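Local coordinates for protein 7beta-hydroxysteroid dehydrogenase (Collinsella aerofaciens, PDB 5FYD) that reduces the 7-oxo group of 7-oxolithocholate with NADPH to give ursodeoxycholate, acting as a homodimeric short-chain dehydrogenase/reductase, at residues N115-F123 against G159-V170. Residues are numbered along the deposited sequence; the frame is centred on the assembly and turned at random.
Sequences NVVTFLKCF and GKAFILKMTEAV
Phe119 enters helix 159-170 as a knob, its ring held among Phe162, Ile163, Met166 and Thr167. Ile163 CG1 stands 3.7 Å from the ring centroid, over one face and only 5° off the normal, while Met166 CB and Thr167 OG1 lie at the ring's edge. A turn away, Val116 CG1 makes a similar CH-pi contact, 3.8 Å from the centroid of the Phe162 ring; the anti torsion of CG1 to the backbone N (chi1 180°) brings this methyl over the centre of the ring. Further along, Phe123 CZ abuts Val170 CB at 3.6 Å, and Met166, its chain bent at chi2, lays CG against Leu120 CD1. Replacing Phe119 by an alanine would probably leave its hole in helix 159-170 unfilled and deprive Ile163 CG1 of its aromatic face. Segments 115-123 and 159-170, inclined at 24°, lie on helices that pack side by side on one face of the Rossmann-type parallel sheet of the SDR fold. Their backbones approach nearest at Asn115 and Gly159, where Asn115 CB meets Gly159 CA at 3.8 Å, a closeness that the lack of a CB on Gly159 allows. In the second shell, Thr167 OG1 donates to Ile163 O and also bonds Asn140. One water links Asn115 OD1 to Lys160 NZ, the lysine that by similarity lowers the pKa of Tyr156, the probable proton acceptor; Leu94 O bonds Asn115 ND2 and Val141 O bonds Lys160 NZ.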
# COMPACT_ATOMS: atom_id res chain seq x y z
N ASN A 115 -18.51 3.15 -0.33
CA ASN A 115 -18.47 3.69 -1.69
C ASN A 115 -19.84 4.07 -2.23
O ASN A 115 -19.94 4.85 -3.20
CB ASN A 115 -17.78 2.69 -2.64
CG ASN A 115 -16.38 2.33 -2.19
OD1 ASN A 115 -15.62 3.16 -1.70
ND2 ASN A 115 -16.02 1.09 -2.38
N VAL A 116 -20.89 3.51 -1.65
CA VAL A 116 -22.27 3.70 -2.14
C VAL A 116 -23.20 4.32 -1.10
O VAL A 116 -23.80 5.38 -1.36
CB VAL A 116 -22.86 2.37 -2.67
CG1 VAL A 116 -24.29 2.57 -3.17
CG2 VAL A 116 -21.97 1.84 -3.79
N VAL A 117 -23.40 3.66 0.04
CA VAL A 117 -24.43 4.08 0.98
C VAL A 117 -24.08 5.36 1.75
O VAL A 117 -24.87 6.33 1.74
CB VAL A 117 -24.83 2.95 1.94
CG1 VAL A 117 -25.83 3.44 2.98
CG2 VAL A 117 -25.34 1.75 1.15
N THR A 118 -22.95 5.36 2.46
CA THR A 118 -22.51 6.57 3.15
C THR A 118 -22.29 7.70 2.16
O THR A 118 -22.68 8.82 2.41
CB THR A 118 -21.24 6.35 3.98
OG1 THR A 118 -21.48 5.27 4.91
CG2 THR A 118 -20.86 7.63 4.73
N PHE A 119 -21.69 7.37 1.02
CA PHE A 119 -21.56 8.31 -0.09
C PHE A 119 -22.89 8.99 -0.43
O PHE A 119 -22.99 10.22 -0.38
CB PHE A 119 -21.01 7.63 -1.33
CG PHE A 119 -21.25 8.41 -2.58
CD1 PHE A 119 -20.62 9.64 -2.78
CD2 PHE A 119 -22.15 7.97 -3.54
CE1 PHE A 119 -20.86 10.38 -3.91
CE2 PHE A 119 -22.38 8.71 -4.68
CZ PHE A 119 -21.74 9.93 -4.87
N LEU A 120 -23.90 8.18 -0.76
CA LEU A 120 -25.16 8.75 -1.22
C LEU A 120 -25.92 9.47 -0.10
O LEU A 120 -26.56 10.47 -0.37
CB LEU A 120 -26.05 7.70 -1.88
CG LEU A 120 -27.17 8.33 -2.74
CD1 LEU A 120 -26.66 9.14 -3.93
CD2 LEU A 120 -28.12 7.25 -3.24
N LYS A 121 -25.88 8.95 1.13
CA LYS A 121 -26.52 9.64 2.26
C LYS A 121 -25.96 11.04 2.38
O LYS A 121 -26.71 12.01 2.51
CB LYS A 121 -26.31 8.87 3.57
CG LYS A 121 -27.18 7.62 3.70
CD LYS A 121 -26.96 6.97 5.06
CE LYS A 121 -28.04 5.94 5.35
NZ LYS A 121 -27.88 5.47 6.76
N CYS A 122 -24.63 11.15 2.33
CA CYS A 122 -23.98 12.44 2.46
C CYS A 122 -24.32 13.31 1.28
O CYS A 122 -24.68 14.47 1.45
CB CYS A 122 -22.47 12.28 2.61
SG CYS A 122 -21.99 11.60 4.21
N PHE A 123 -24.21 12.78 0.07
CA PHE A 123 -24.46 13.57 -1.15
C PHE A 123 -25.90 14.10 -1.13
O PHE A 123 -26.13 15.27 -1.40
CB PHE A 123 -24.26 12.70 -2.37
CG PHE A 123 -24.04 13.43 -3.69
CD1 PHE A 123 -23.80 14.79 -3.81
CD2 PHE A 123 -24.02 12.64 -4.85
CE1 PHE A 123 -23.60 15.36 -5.06
CE2 PHE A 123 -23.79 13.19 -6.09
CZ PHE A 123 -23.58 14.56 -6.19
N GLY A 159 -18.01 0.53 -7.16
CA GLY A 159 -18.33 1.62 -6.27
C GLY A 159 -17.91 2.97 -6.83
O GLY A 159 -18.67 3.95 -6.77
N LYS A 160 -16.70 3.03 -7.40
CA LYS A 160 -16.24 4.28 -7.99
C LYS A 160 -17.08 4.66 -9.21
O LYS A 160 -17.33 5.84 -9.45
CB LYS A 160 -14.74 4.25 -8.30
CG LYS A 160 -13.87 4.30 -7.07
CD LYS A 160 -14.27 5.47 -6.17
CE LYS A 160 -13.14 6.14 -5.45
NZ LYS A 160 -13.72 7.13 -4.52
N ALA A 161 -17.57 3.67 -9.96
CA ALA A 161 -18.48 3.96 -11.08
C ALA A 161 -19.82 4.50 -10.59
O ALA A 161 -20.44 5.36 -11.24
CB ALA A 161 -18.68 2.73 -11.94
N PHE A 162 -20.30 3.97 -9.47
CA PHE A 162 -21.53 4.51 -8.86
C PHE A 162 -21.34 5.99 -8.53
O PHE A 162 -22.17 6.86 -8.89
CB PHE A 162 -21.88 3.72 -7.61
CG PHE A 162 -23.20 4.09 -7.01
CD1 PHE A 162 -23.32 5.16 -6.16
CD2 PHE A 162 -24.34 3.37 -7.36
CE1 PHE A 162 -24.54 5.51 -5.61
CE2 PHE A 162 -25.56 3.70 -6.83
CZ PHE A 162 -25.66 4.76 -5.95
N ILE A 163 -20.23 6.30 -7.87
CA ILE A 163 -19.92 7.69 -7.51
C ILE A 163 -19.81 8.55 -8.77
O ILE A 163 -20.35 9.66 -8.83
CB ILE A 163 -18.63 7.79 -6.68
CG1 ILE A 163 -18.85 7.13 -5.31
CG2 ILE A 163 -18.16 9.23 -6.56
CD1 ILE A 163 -17.60 6.93 -4.48
N LEU A 164 -19.11 8.02 -9.79
CA LEU A 164 -18.92 8.76 -11.04
C LEU A 164 -20.28 9.10 -11.68
O LEU A 164 -20.60 10.27 -11.92
CB LEU A 164 -18.09 7.93 -12.01
CG LEU A 164 -17.88 8.49 -13.41
CD1 LEU A 164 -17.18 9.84 -13.46
CD2 LEU A 164 -17.11 7.45 -14.20
N LYS A 165 -21.05 8.07 -11.95
CA LYS A 165 -22.31 8.28 -12.67
C LYS A 165 -23.35 9.06 -11.87
O LYS A 165 -24.10 9.87 -12.45
CB LYS A 165 -22.87 6.96 -13.20
CG LYS A 165 -21.98 6.25 -14.21
CD LYS A 165 -21.77 7.01 -15.50
CE LYS A 165 -20.41 6.71 -16.12
NZ LYS A 165 -20.13 7.66 -17.20
N MET A 166 -23.42 8.85 -10.55
CA MET A 166 -24.32 9.64 -9.72
C MET A 166 -23.92 11.10 -9.77
O MET A 166 -24.76 11.98 -9.89
CB MET A 166 -24.32 9.15 -8.27
CG MET A 166 -25.42 9.82 -7.43
SD MET A 166 -27.03 9.16 -7.96
CE MET A 166 -28.16 10.40 -7.38
N THR A 167 -22.61 11.38 -9.65
CA THR A 167 -22.15 12.77 -9.60
C THR A 167 -22.28 13.44 -10.96
O THR A 167 -22.64 14.62 -11.02
CB THR A 167 -20.73 12.87 -9.04
OG1 THR A 167 -20.68 12.21 -7.77
CG2 THR A 167 -20.33 14.33 -8.83
N GLU A 168 -22.04 12.70 -12.03
CA GLU A 168 -22.24 13.23 -13.38
C GLU A 168 -23.67 13.69 -13.57
O GLU A 168 -23.92 14.77 -14.08
CB GLU A 168 -21.86 12.22 -14.46
CG GLU A 168 -20.36 11.96 -14.58
CD GLU A 168 -19.99 10.97 -15.67
OE1 GLU A 168 -20.76 10.03 -15.95
OE2 GLU A 168 -18.90 11.11 -16.27
N ALA A 169 -24.61 12.85 -13.12
CA ALA A 169 -26.04 13.17 -13.23
C ALA A 169 -26.38 14.44 -12.49
O ALA A 169 -26.99 15.35 -13.06
CB ALA A 169 -26.87 12.02 -12.71
N VAL A 170 -25.93 14.53 -11.24
CA VAL A 170 -26.21 15.68 -10.38
C VAL A 170 -25.51 16.94 -10.89
O VAL A 170 -26.08 18.04 -10.82
CB VAL A 170 -25.86 15.38 -8.90
CG1 VAL A 170 -26.00 16.61 -8.02
CG2 VAL A 170 -26.75 14.27 -8.37
O HOH W 1 -15.21 5.82 -2.64